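Side-chain contacts in beta-N-acetylglucosaminidase-like protein Glycoside hydrolase family 20 (Flavobacterium johnsoniae, PDB 6YHH), which probably hydrolyses chitin-derived oligosaccharides, releasing N-acetylglucosamine, as a beta-N-acetylhexosaminidase of glycoside hydrolase family 20: residues 412-417 with 421-426; 452-457 with 551-556; 507-512 with 557-562; 539-542 with 546-549; 617-622 with 660-665. One frame throughout, in Å; residues are numbered along the deposited sequence. Where two conformers were deposited one is given.

Interaction 1: residues 412-417 with 421-426; sequences FYIDLM and ASHYLN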
# COMPACT_ATOMS: atom_id res chain seq x y z
N PHE A 412 26.77 -3.54 2.42
CA PHE A 412 25.47 -2.99 2.02
C PHE A 412 24.33 -4.01 2.40
O PHE A 412 23.26 -4.04 1.75
CB PHE A 412 25.42 -2.77 0.51
CG PHE A 412 26.42 -1.75 -0.05
CD1 PHE A 412 26.61 -0.51 0.52
CD2 PHE A 412 27.10 -2.02 -1.23
CE1 PHE A 412 27.42 0.44 -0.10
CE2 PHE A 412 27.94 -1.10 -1.79
CZ PHE A 412 28.11 0.16 -1.23
N TYR A 413 24.54 -4.67 3.53
CA TYR A 413 23.56 -5.65 4.06
C TYR A 413 22.54 -4.91 4.93
O TYR A 413 22.55 -5.02 6.16
CB TYR A 413 24.26 -6.80 4.78
CG TYR A 413 24.64 -7.90 3.81
CD1 TYR A 413 25.43 -7.63 2.70
CD2 TYR A 413 24.15 -9.19 3.96
CE1 TYR A 413 25.71 -8.63 1.78
CE2 TYR A 413 24.51 -10.22 3.07
CZ TYR A 413 25.19 -9.89 1.95
OH TYR A 413 25.41 -10.87 1.00
N ILE A 414 21.62 -4.21 4.26
CA ILE A 414 20.63 -3.32 4.93
C ILE A 414 19.67 -4.12 5.84
O ILE A 414 19.11 -3.58 6.78
CB ILE A 414 19.83 -2.52 3.87
CG1 ILE A 414 19.35 -3.36 2.72
CG2 ILE A 414 20.66 -1.44 3.26
CD1 ILE A 414 18.32 -2.68 1.84
N ASP A 415 19.51 -5.44 5.60
CA ASP A 415 18.66 -6.23 6.44
C ASP A 415 19.13 -6.36 7.85
O ASP A 415 18.32 -6.67 8.74
CB ASP A 415 18.48 -7.63 5.81
CG ASP A 415 19.77 -8.38 5.72
OD1 ASP A 415 20.71 -7.82 5.13
OD2 ASP A 415 19.86 -9.55 6.23
N LEU A 416 20.45 -6.14 8.12
CA LEU A 416 21.02 -6.38 9.44
C LEU A 416 20.82 -5.21 10.39
O LEU A 416 21.30 -5.21 11.50
CB LEU A 416 22.51 -6.74 9.23
CG LEU A 416 22.68 -8.05 8.40
CD1 LEU A 416 24.20 -8.34 8.24
CD2 LEU A 416 21.89 -9.25 8.87
N MET A 417 20.22 -4.15 9.86
CA MET A 417 19.79 -2.99 10.67
C MET A 417 20.93 -2.14 11.21
O MET A 417 20.79 -1.46 12.25
CB MET A 417 18.79 -3.39 11.79
CG MET A 417 17.63 -4.25 11.28
SD MET A 417 16.85 -3.65 9.78
CE MET A 417 16.04 -2.20 10.37
N ALA A 421 25.51 5.30 8.37
CA ALA A 421 26.89 5.65 8.02
C ALA A 421 27.76 4.46 7.68
O ALA A 421 28.63 4.61 6.86
CB ALA A 421 27.52 6.42 9.17
N SER A 422 27.49 3.28 8.25
CA SER A 422 28.26 2.10 7.87
C SER A 422 28.05 1.76 6.38
O SER A 422 29.00 1.36 5.72
CB SER A 422 27.92 0.87 8.71
OG SER A 422 26.63 0.45 8.38
N HIS A 423 26.85 1.95 5.86
CA HIS A 423 26.60 1.74 4.46
C HIS A 423 27.10 2.88 3.54
O HIS A 423 27.64 2.63 2.47
CB HIS A 423 25.07 1.47 4.25
CG HIS A 423 24.58 0.35 5.05
ND1 HIS A 423 25.12 -0.91 4.97
CD2 HIS A 423 23.52 0.26 5.89
CE1 HIS A 423 24.46 -1.71 5.79
NE2 HIS A 423 23.50 -1.02 6.36
N TYR A 424 26.94 4.14 4.01
CA TYR A 424 27.31 5.30 3.21
C TYR A 424 28.77 5.36 2.95
O TYR A 424 29.17 5.77 1.86
CB TYR A 424 26.86 6.56 3.94
CG TYR A 424 27.02 7.85 3.16
CD1 TYR A 424 26.47 7.97 1.92
CD2 TYR A 424 27.80 8.87 3.67
CE1 TYR A 424 26.59 9.16 1.22
CE2 TYR A 424 27.97 10.06 3.01
CZ TYR A 424 27.38 10.21 1.79
OH TYR A 424 27.52 11.37 1.11
N LEU A 425 29.56 4.90 3.90
CA LEU A 425 31.06 5.01 3.78
C LEU A 425 31.64 3.76 3.22
O LEU A 425 32.83 3.70 2.91
CB LEU A 425 31.63 5.33 5.11
CG LEU A 425 31.13 6.72 5.60
CD1 LEU A 425 31.69 6.99 6.99
CD2 LEU A 425 31.36 7.88 4.60
N ASN A 426 30.81 2.75 2.92
CA ASN A 426 31.32 1.55 2.32
C ASN A 426 31.57 1.76 0.82
O ASN A 426 30.67 2.05 0.08
CB ASN A 426 30.23 0.47 2.46
CG ASN A 426 30.67 -0.92 2.02
OD1 ASN A 426 31.61 -1.48 2.59
ND2 ASN A 426 29.90 -1.55 1.09
O HOH W 1 22.10 -2.88 7.84
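A single water joins Tyr413 O, to which it donates, to His423 NE2, at 2.8 Å from each. It lies at the imidazole edge, in the ring plane. The other ring nitrogen, His423 ND1, bonds Gly411 O, so both ends of the imidazole are held and its rotation is fixed. One face is taken up as well: Ile414 CG2 sits 4.2 Å above it, toward the rim. In the (beta/alpha)8 barrel of the catalytic domain, residues 412-417 lie in the loop that follows strand 406-408 and leads to helix 420-424. An inverse gamma turn centred on Tyr413 bends the chain here, and the Tyr413 side chain comes about 8 Å from that of Glu317, the predicted proton donor. The second part of the contact is an amide over an aromatic ring. Asn426 CG is anti to the backbone N (chi1 -173°), which carries ND2 to 3.2 Å above the plane of Phe412, over its centre, with amide and ring planes 87° apart. The hydrogen-bond partner of ND2 is Asn410 O. At the ring edge, Phe412 CE1 comes within 3.4 Å of His423 O.

Interaction 2: residues 452-457 with 551-556; sequences TELATP and SPFTLF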
# COMPACT_ATOMS: atom_id res chain seq x y z
N THR A 452 14.96 -11.04 3.40
CA THR A 452 13.64 -10.85 4.02
C THR A 452 13.21 -11.84 5.09
O THR A 452 12.02 -11.89 5.41
CB THR A 452 12.56 -10.69 2.94
OG1 THR A 452 12.51 -11.86 2.09
CG2 THR A 452 12.75 -9.48 2.12
N GLU A 453 14.17 -12.45 5.79
CA GLU A 453 13.82 -13.24 6.97
C GLU A 453 12.92 -12.49 7.92
O GLU A 453 11.97 -13.08 8.49
CB GLU A 453 15.03 -13.65 7.75
CG GLU A 453 15.97 -14.66 7.07
CD GLU A 453 17.02 -14.14 6.17
OE1 GLU A 453 16.90 -12.99 5.66
OE2 GLU A 453 18.04 -14.90 6.03
N LEU A 454 13.24 -11.19 8.16
CA LEU A 454 12.61 -10.41 9.15
C LEU A 454 11.87 -9.17 8.61
O LEU A 454 11.76 -8.17 9.32
CB LEU A 454 13.61 -9.97 10.23
CG LEU A 454 14.43 -11.11 10.88
CD1 LEU A 454 15.53 -10.59 11.86
CD2 LEU A 454 13.51 -12.17 11.56
N ALA A 455 11.42 -9.25 7.37
CA ALA A 455 10.65 -8.16 6.75
C ALA A 455 9.49 -8.72 5.96
O ALA A 455 9.68 -9.42 4.98
CB ALA A 455 11.53 -7.32 5.89
N THR A 456 8.31 -8.29 6.33
CA THR A 456 7.08 -8.64 5.60
C THR A 456 6.85 -7.62 4.53
O THR A 456 7.53 -6.60 4.49
CB THR A 456 5.90 -8.59 6.57
OG1 THR A 456 5.87 -7.26 7.14
CG2 THR A 456 6.06 -9.64 7.69
N PRO A 457 5.86 -7.85 3.68
CA PRO A 457 5.52 -6.75 2.73
C PRO A 457 5.17 -5.46 3.42
O PRO A 457 5.34 -4.39 2.83
CB PRO A 457 4.28 -7.29 2.02
CG PRO A 457 4.53 -8.76 2.07
CD PRO A 457 5.14 -9.09 3.38
N SER A 551 5.73 -15.66 11.40
CA SER A 551 5.57 -14.98 12.66
C SER A 551 5.02 -13.58 12.49
O SER A 551 5.05 -13.00 11.39
CB SER A 551 6.94 -14.88 13.33
OG SER A 551 7.35 -16.17 13.77
N PRO A 552 4.48 -12.98 13.58
CA PRO A 552 3.94 -11.66 13.49
C PRO A 552 5.00 -10.59 13.57
O PRO A 552 5.71 -10.52 14.55
CB PRO A 552 2.97 -11.59 14.65
CG PRO A 552 3.58 -12.46 15.66
CD PRO A 552 4.22 -13.57 14.91
N PHE A 553 5.07 -9.75 12.55
CA PHE A 553 6.04 -8.61 12.48
C PHE A 553 5.27 -7.33 12.60
O PHE A 553 5.41 -6.37 11.83
CB PHE A 553 6.89 -8.68 11.19
CG PHE A 553 7.84 -9.83 11.17
CD1 PHE A 553 9.08 -9.71 11.69
CD2 PHE A 553 7.46 -11.06 10.68
CE1 PHE A 553 9.95 -10.80 11.77
CE2 PHE A 553 8.35 -12.13 10.66
CZ PHE A 553 9.59 -12.01 11.21
N THR A 554 4.44 -7.29 13.66
CA THR A 554 3.55 -6.17 13.97
C THR A 554 3.80 -5.56 15.35
O THR A 554 2.90 -4.95 15.96
CB THR A 554 2.11 -6.70 13.90
OG1 THR A 554 2.03 -7.80 14.79
CG2 THR A 554 1.70 -7.14 12.49
N LEU A 555 5.03 -5.71 15.84
CA LEU A 555 5.34 -5.42 17.23
C LEU A 555 6.34 -4.30 17.29
O LEU A 555 6.75 -3.74 16.27
CB LEU A 555 5.83 -6.69 17.90
CG LEU A 555 4.87 -7.90 17.95
CD1 LEU A 555 5.47 -9.04 18.79
CD2 LEU A 555 3.50 -7.49 18.47
N PHE A 556 6.77 -3.95 18.52
CA PHE A 556 7.58 -2.74 18.63
C PHE A 556 8.85 -2.72 17.81
O PHE A 556 9.18 -1.68 17.21
CB PHE A 556 7.92 -2.48 20.08
CG PHE A 556 8.49 -1.09 20.36
CD1 PHE A 556 7.71 0.04 20.24
CD2 PHE A 556 9.80 -0.97 20.73
CE1 PHE A 556 8.27 1.28 20.51
CE2 PHE A 556 10.38 0.25 20.97
CZ PHE A 556 9.60 1.38 20.88
O HOH W 2 4.30 -6.57 9.29
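Two first torsions bring Thr456 and Phe553 together. In Thr456 a chi1 of 57° sets OG1 between the backbone N and the carbonyl carbon and leaves CG2 beside the N, where it reaches the aromatic ring. Phe553 CG stands anti to its own carbonyl carbon (chi1 -69°), and the ring swings across so that CD2 lies 3.6 Å from Thr456 CG2. Farther along the same ring, CE1 is met by Leu454 CD2 at 3.8 Å, while CZ comes equally near to the carbonyl oxygen of Glu453. Leu454 belongs to a type I turn from Thr452 to Ala455, in the loop that follows the last strand of the catalytic barrel. The turn also carries Glu453, whose OE2 bonds a Tris molecule, probably from the crystallisation liquor, bound near the predicted proton donor Glu317. The His156 ring also meets that of Phe553, planes at about a right angle. The polar end of Thr456 turns to Thr459 N and to a water, 2.8 Å from Thr456 OG1, which also donates to Phe553 O. With no direct hydrogen bond between the two segments, their direct contact is van der Waals packing of methyl, ring and main-chain atoms, and the polar link between them relies on water.

Interaction 3: residues 507-512 with 557-562; sequences KNKAVI and ADACTP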
# COMPACT_ATOMS: atom_id res chain seq x y z
N LYS A 507 4.68 5.65 6.81
CA LYS A 507 3.25 5.49 7.14
C LYS A 507 2.89 4.15 7.78
O LYS A 507 1.99 4.10 8.64
CB LYS A 507 2.37 5.77 5.88
CG LYS A 507 2.41 4.73 4.78
CD LYS A 507 1.76 5.24 3.52
CE LYS A 507 1.66 4.18 2.48
NZ LYS A 507 1.18 4.73 1.15
N ASN A 508 3.57 3.06 7.38
CA ASN A 508 3.25 1.78 7.95
C ASN A 508 3.70 1.70 9.42
O ASN A 508 3.20 0.89 10.18
CB ASN A 508 3.81 0.61 7.10
CG ASN A 508 2.90 0.19 5.97
OD1 ASN A 508 3.16 -0.88 5.25
ND2 ASN A 508 1.87 0.96 5.75
N LYS A 509 4.64 2.56 9.88
CA LYS A 509 5.03 2.58 11.25
C LYS A 509 3.86 2.95 12.13
O LYS A 509 3.65 2.37 13.17
CB LYS A 509 6.14 3.65 11.42
CG LYS A 509 6.62 3.86 12.83
CD LYS A 509 7.64 4.98 12.84
CE LYS A 509 8.18 5.17 14.21
NZ LYS A 509 9.37 6.07 14.20
N ALA A 510 3.01 3.87 11.65
CA ALA A 510 1.84 4.28 12.50
C ALA A 510 0.80 3.18 12.61
O ALA A 510 0.13 3.08 13.61
CB ALA A 510 1.17 5.56 11.95
N VAL A 511 0.62 2.36 11.58
CA VAL A 511 -0.20 1.24 11.63
C VAL A 511 0.23 0.28 12.74
O VAL A 511 -0.59 -0.23 13.54
CB VAL A 511 -0.19 0.46 10.31
CG1 VAL A 511 -1.01 -0.81 10.43
CG2 VAL A 511 -0.70 1.36 9.18
N ILE A 512 1.53 -0.00 12.76
CA ILE A 512 2.11 -0.88 13.79
C ILE A 512 1.91 -0.27 15.18
O ILE A 512 1.51 -0.96 16.10
CB ILE A 512 3.58 -1.19 13.52
CG1 ILE A 512 3.65 -2.09 12.26
CG2 ILE A 512 4.21 -1.93 14.67
CD1 ILE A 512 5.03 -2.09 11.63
N ALA A 557 9.58 -3.81 17.73
CA ALA A 557 10.81 -3.83 16.93
C ALA A 557 10.57 -3.51 15.45
O ALA A 557 11.41 -2.91 14.80
CB ALA A 557 11.51 -5.17 17.05
N ASP A 558 9.37 -3.89 14.97
CA ASP A 558 8.98 -3.66 13.58
C ASP A 558 8.67 -2.22 13.28
O ASP A 558 8.76 -1.84 12.14
CB ASP A 558 7.81 -4.59 13.25
CG ASP A 558 8.16 -5.98 13.61
OD1 ASP A 558 9.16 -6.48 13.00
OD2 ASP A 558 7.52 -6.59 14.47
N ALA A 559 8.37 -1.40 14.30
CA ALA A 559 8.20 0.04 14.17
C ALA A 559 9.44 0.84 14.36
O ALA A 559 9.49 2.02 13.99
CB ALA A 559 7.16 0.49 15.23
N CYS A 560 10.52 0.19 14.83
CA CYS A 560 11.78 0.88 15.03
C CYS A 560 12.78 0.70 13.87
O CYS A 560 12.71 -0.30 13.08
CB CYS A 560 12.46 0.42 16.33
SG CYS A 560 11.52 0.80 17.81
N THR A 561 13.68 1.71 13.75
CA THR A 561 14.68 1.71 12.71
C THR A 561 16.01 2.15 13.26
O THR A 561 16.02 2.78 14.29
CB THR A 561 14.24 2.64 11.55
OG1 THR A 561 13.70 3.86 12.09
CG2 THR A 561 13.10 1.99 10.81
N PRO A 562 17.14 1.91 12.55
CA PRO A 562 18.43 2.51 12.99
C PRO A 562 18.43 4.02 12.85
O PRO A 562 17.48 4.60 12.33
CB PRO A 562 19.47 1.94 12.01
CG PRO A 562 18.70 1.03 11.09
CD PRO A 562 17.26 1.20 11.28
O HOH W 3 11.02 4.07 12.53
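Ile512 packs against Ala559 and Asp558 in the buried, apolar part of this contact. Ile512 CG2 meets Ala559 CB, carbon on carbon, at 3.9 Å. The same isoleucine uses its other arm as well: with CG1 beside the backbone N (chi1 -69°), CD1 extends to lie 3.8 Å from Asp558 O and next to Asp558 CB. One side chain thus spans Asp558 and Ala559. The backbones approach closely here, Lys509 CA and Ala559 CA being 5.0 Å apart, which is consistent with the small methyl of the alanine. Toward the more open side the character changes. Lys509, partly exposed, runs fully extended past Ala559, and its CE passes 3.4 Å from Ala559 O without its ammonium group bonding that oxygen directly. A water fills the role instead. It accepts from Lys509 NZ at 3.1 Å, donates to Ala559 O at 2.9 Å, and is hydrogen-bonded to Thr561 OG1 at 2.7 Å. Three groups therefore hold the water, which links the lysine to the chain at Ala559 and Thr561, while NZ has a further partner in Thr529 OG1. The contact lies away from the predicted active site. It joins helix 507-517, which also reaches the second subunit through Lys507 and Val511, to the short helix 556-559, with helix 523-529 beside Lys509 and strands 532-534 and 660-662 packed against Cys560.

Interaction 4: residues 539-542 with 546-549; sequences TRNK and EYQM
The ring of Tyr547 meets residues 539-542 with its edge: Asn541 OD1 and Arg540 O both lie there, in the ring plane. Elsewhere around it, the Phe553 ring meets it at a shallow angle, and Phe59 of the second subunit meets it more steeply. The guanidinium of Arg540 stands nearly upright to the ring, 83° between the planes, and offers its own edge to the phenol oxygen. Arg540 NE donates to Tyr547 OH at 3.0 Å, almost straight (164°) and in the guanidinium plane; a second bond, from NH2, is weak. The extended arginine chain, with CG anti to the backbone N, takes the group past the ring to this oxygen. Asn541 works at shorter range. Its OD1 accepts from Tyr547 N at 2.9 Å, with the donor well above the carbonyl plane, and receives a weak bond from Glu546 N, so one amide oxygen gathers two successive backbone N-H groups of the returning loop. The return bond comes from Lys542 N, which donates to Glu546 OE1 at 2.9 Å from above the carboxylate plane. That same OE1 lies 3.1 Å from Arg540 O, a close pair of acceptors with no bond between them, and the Lys542 N-H probably eases their proximity. Beyond the segments, Arg540 NH2 forms a salt bridge with Asp558, and Tyr547 OH bonds Asp659 OD2. With a guanidinium donor and a carboxylate both at its oxygen, the phenol hydroxyl is probably polarised.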
# COMPACT_ATOMS: atom_id res chain seq x y z
N THR A 539 21.31 -10.89 15.95
CA THR A 539 20.86 -10.97 17.29
C THR A 539 19.39 -10.79 17.53
O THR A 539 18.87 -11.02 18.65
CB THR A 539 21.66 -9.98 18.18
OG1 THR A 539 21.39 -8.61 17.79
CG2 THR A 539 23.13 -10.24 18.03
N ARG A 540 18.63 -10.33 16.55
CA ARG A 540 17.19 -10.26 16.72
C ARG A 540 16.54 -11.64 16.73
O ARG A 540 15.70 -11.92 17.59
CB ARG A 540 16.51 -9.36 15.67
CG ARG A 540 14.97 -9.37 15.74
CD ARG A 540 14.27 -8.19 15.06
NE ARG A 540 12.83 -8.39 15.23
CZ ARG A 540 11.85 -7.83 14.53
NH1 ARG A 540 12.10 -6.91 13.64
NH2 ARG A 540 10.60 -8.09 14.79
N ASN A 541 16.87 -12.45 15.75
CA ASN A 541 16.29 -13.81 15.59
C ASN A 541 17.39 -14.78 15.95
O ASN A 541 18.07 -15.33 15.06
CB ASN A 541 15.88 -13.96 14.17
CG ASN A 541 15.16 -15.27 13.90
OD1 ASN A 541 14.84 -15.99 14.82
ND2 ASN A 541 15.00 -15.62 12.63
N LYS A 542 17.62 -14.98 17.24
CA LYS A 542 18.79 -15.72 17.66
C LYS A 542 18.71 -17.15 17.19
O LYS A 542 17.73 -17.84 17.43
CB LYS A 542 18.95 -15.66 19.16
CG LYS A 542 19.10 -14.24 19.64
CD LYS A 542 19.13 -14.11 21.16
CE LYS A 542 19.48 -12.69 21.56
NZ LYS A 542 18.42 -11.72 21.25
N GLU A 546 13.84 -18.06 16.57
CA GLU A 546 12.92 -17.24 17.33
C GLU A 546 11.76 -16.68 16.55
O GLU A 546 10.68 -16.35 17.14
CB GLU A 546 13.67 -16.08 18.01
CG GLU A 546 14.65 -16.61 19.06
CD GLU A 546 15.31 -15.52 19.86
OE1 GLU A 546 15.65 -14.48 19.33
OE2 GLU A 546 15.50 -15.63 21.13
N TYR A 547 11.99 -16.48 15.23
CA TYR A 547 10.91 -16.04 14.33
C TYR A 547 10.90 -17.01 13.15
O TYR A 547 11.94 -17.29 12.56
CB TYR A 547 11.24 -14.71 13.73
CG TYR A 547 11.30 -13.50 14.71
CD1 TYR A 547 12.39 -13.28 15.53
CD2 TYR A 547 10.26 -12.63 14.80
CE1 TYR A 547 12.46 -12.20 16.38
CE2 TYR A 547 10.31 -11.54 15.66
CZ TYR A 547 11.40 -11.31 16.43
OH TYR A 547 11.48 -10.14 17.23
N GLN A 548 9.71 -17.43 12.78
CA GLN A 548 9.49 -18.15 11.58
C GLN A 548 9.05 -17.22 10.47
O GLN A 548 8.74 -16.07 10.68
CB GLN A 548 8.37 -19.19 11.81
CG GLN A 548 8.90 -20.40 12.59
CD GLN A 548 9.29 -20.07 14.00
OE1 GLN A 548 8.48 -19.55 14.79
NE2 GLN A 548 10.55 -20.24 14.30
N MET A 549 8.92 -17.77 9.26
CA MET A 549 8.56 -16.97 8.10
C MET A 549 7.02 -16.60 8.12
O MET A 549 6.57 -15.97 7.21
CB MET A 549 8.94 -17.65 6.80
CG MET A 549 10.44 -17.90 6.55
SD MET A 549 11.43 -16.43 6.72
CE MET A 549 12.14 -16.67 8.34

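Interaction 5: residues 617-622 with 660-665; sequences LPLSKK and VELSVY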
# COMPACT_ATOMS: atom_id res chain seq x y z
N LEU A 617 7.70 -1.76 28.44
CA LEU A 617 7.70 -1.02 29.75
C LEU A 617 9.02 -1.15 30.51
O LEU A 617 9.47 -0.18 31.14
CB LEU A 617 6.49 -1.47 30.63
CG LEU A 617 5.11 -1.04 30.12
CD1 LEU A 617 4.10 -1.49 31.14
CD2 LEU A 617 4.99 0.46 29.81
N PRO A 618 9.66 -2.34 30.54
CA PRO A 618 10.88 -2.39 31.34
C PRO A 618 11.97 -1.47 30.80
O PRO A 618 12.77 -0.86 31.56
CB PRO A 618 11.33 -3.85 31.21
CG PRO A 618 10.00 -4.58 30.98
CD PRO A 618 9.24 -3.67 30.07
N LEU A 619 11.97 -1.26 29.48
CA LEU A 619 12.97 -0.50 28.83
C LEU A 619 12.71 1.00 29.04
O LEU A 619 13.62 1.80 29.37
CB LEU A 619 13.04 -0.85 27.30
CG LEU A 619 14.29 -0.32 26.58
CD1 LEU A 619 15.56 -0.91 27.10
CD2 LEU A 619 14.22 -0.58 25.03
N SER A 620 11.46 1.40 28.95
CA SER A 620 11.09 2.80 29.13
C SER A 620 11.24 3.15 30.60
O SER A 620 11.63 4.25 30.93
CB SER A 620 9.71 3.14 28.59
OG SER A 620 8.61 2.42 29.25
N LYS A 621 11.01 2.18 31.51
CA LYS A 621 11.24 2.44 32.94
C LYS A 621 12.70 2.62 33.21
O LYS A 621 13.12 3.59 33.90
CB LYS A 621 10.68 1.32 33.79
CG LYS A 621 11.16 1.45 35.22
CD LYS A 621 10.49 0.50 36.16
CE LYS A 621 11.10 0.57 37.57
NZ LYS A 621 11.12 1.94 38.11
N LYS A 622 13.57 1.77 32.63
CA LYS A 622 15.00 1.95 32.79
C LYS A 622 15.52 3.31 32.32
O LYS A 622 16.34 4.00 33.00
CB LYS A 622 15.77 0.80 32.14
CG LYS A 622 15.61 -0.52 32.85
CD LYS A 622 15.97 -1.76 32.02
CE LYS A 622 15.63 -2.99 32.91
NZ LYS A 622 16.06 -4.31 32.37
N VAL A 660 14.75 -4.71 20.79
CA VAL A 660 15.31 -3.43 20.45
C VAL A 660 16.35 -3.06 21.53
O VAL A 660 16.43 -3.72 22.57
CB VAL A 660 14.27 -2.29 20.41
CG1 VAL A 660 13.22 -2.56 19.37
CG2 VAL A 660 13.59 -2.09 21.76
N GLU A 661 17.06 -1.97 21.24
CA GLU A 661 18.01 -1.37 22.13
C GLU A 661 17.80 0.12 22.20
O GLU A 661 17.32 0.77 21.29
CB GLU A 661 19.41 -1.69 21.66
CG GLU A 661 19.84 -1.08 20.34
CD GLU A 661 21.11 -1.63 19.75
OE1 GLU A 661 21.51 -2.74 20.16
OE2 GLU A 661 21.69 -1.00 18.83
N LEU A 662 18.17 0.68 23.35
CA LEU A 662 18.21 2.12 23.53
C LEU A 662 19.49 2.73 22.97
O LEU A 662 20.59 2.41 23.43
CB LEU A 662 18.10 2.51 25.04
CG LEU A 662 16.75 2.35 25.72
CD1 LEU A 662 16.91 2.41 27.25
CD2 LEU A 662 15.76 3.36 25.20
N SER A 663 19.38 3.54 21.93
CA SER A 663 20.56 4.02 21.24
C SER A 663 21.03 5.36 21.76
O SER A 663 21.84 6.02 21.17
CB SER A 663 20.31 4.03 19.73
OG SER A 663 19.19 4.84 19.40
N VAL A 664 20.54 5.70 22.93
CA VAL A 664 21.07 6.80 23.78
C VAL A 664 22.00 6.29 24.86
O VAL A 664 22.62 7.10 25.58
CB VAL A 664 19.90 7.59 24.41
CG1 VAL A 664 19.06 8.32 23.38
CG2 VAL A 664 19.01 6.73 25.29
N TYR A 665 22.15 4.98 25.04
CA TYR A 665 23.00 4.45 26.06
C TYR A 665 24.44 4.97 26.08
O TYR A 665 24.94 5.44 27.18
CB TYR A 665 23.01 2.91 26.05
CG TYR A 665 24.13 2.39 26.85
CD1 TYR A 665 24.05 2.41 28.24
CD2 TYR A 665 25.27 1.89 26.23
CE1 TYR A 665 25.11 1.94 28.99
CE2 TYR A 665 26.31 1.39 26.96
CZ TYR A 665 26.22 1.41 28.34
OH TYR A 665 27.30 0.92 29.12
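Leu619, in the first turn of a helix, faces Leu662, on an extended strand, with their CA atoms 7.9 Å apart. Residues 617-622 keep regular helical geometry, Lys621 N bonding Leu617 O, whereas 660-662 run as a short strand before the chain turns at Ser663 and Val664. No hydrogen bond passes between the two segments, and between them the contact is made by side chains. Leu619 spreads its two methyls over two strand residues: CD1 touches Leu662 CD1 at 3.6 Å, and CD2 touches Val660 CG2 at 3.7 Å. Its CG is anti to the backbone N (chi1 -167°), pointing the fork at the strand. The two leucines run antiparallel alongside one another, bringing the branch carbons Leu619 CG and Leu662 CG to 3.7 Å, while the valine is crossed at a slant. The setting is a two-stranded antiparallel sheet, 660-662 with 532-534, against which the start of helix 617-634 packs through Leu619. Val660 and Leu662, two apart on the strand, both meet Leu619, while Glu661 between them directs its carboxylate to Lys655 and Lys536. Phe528 of helix 523-529 touches Leu619 and Leu662 alike.

In the fold
From the N terminus, interaction 1 comes first, closing a short loop after barrel strand 406-408 within the catalytic domain. Interaction 2 reaches from the loop after the last barrel strand to residues 551-556, almost a hundred residues on, and so ties the barrel to the helical region that follows. Its span crosses that of interaction 3, which joins helix 507-517 to helix 556-559. Nested inside both is the short loop of interaction 4, linked to interaction 3 by the Arg540–Asp558 salt bridge and to interaction 2 through neighbouring aromatic rings. Interaction 5 follows in series, closing the chain between the start of helix 617-634 and strand 660-662, and Val660 packs on Ala557 and Cys560 of interaction 3. Interactions 2, 3 and 4 also approach the second subunit.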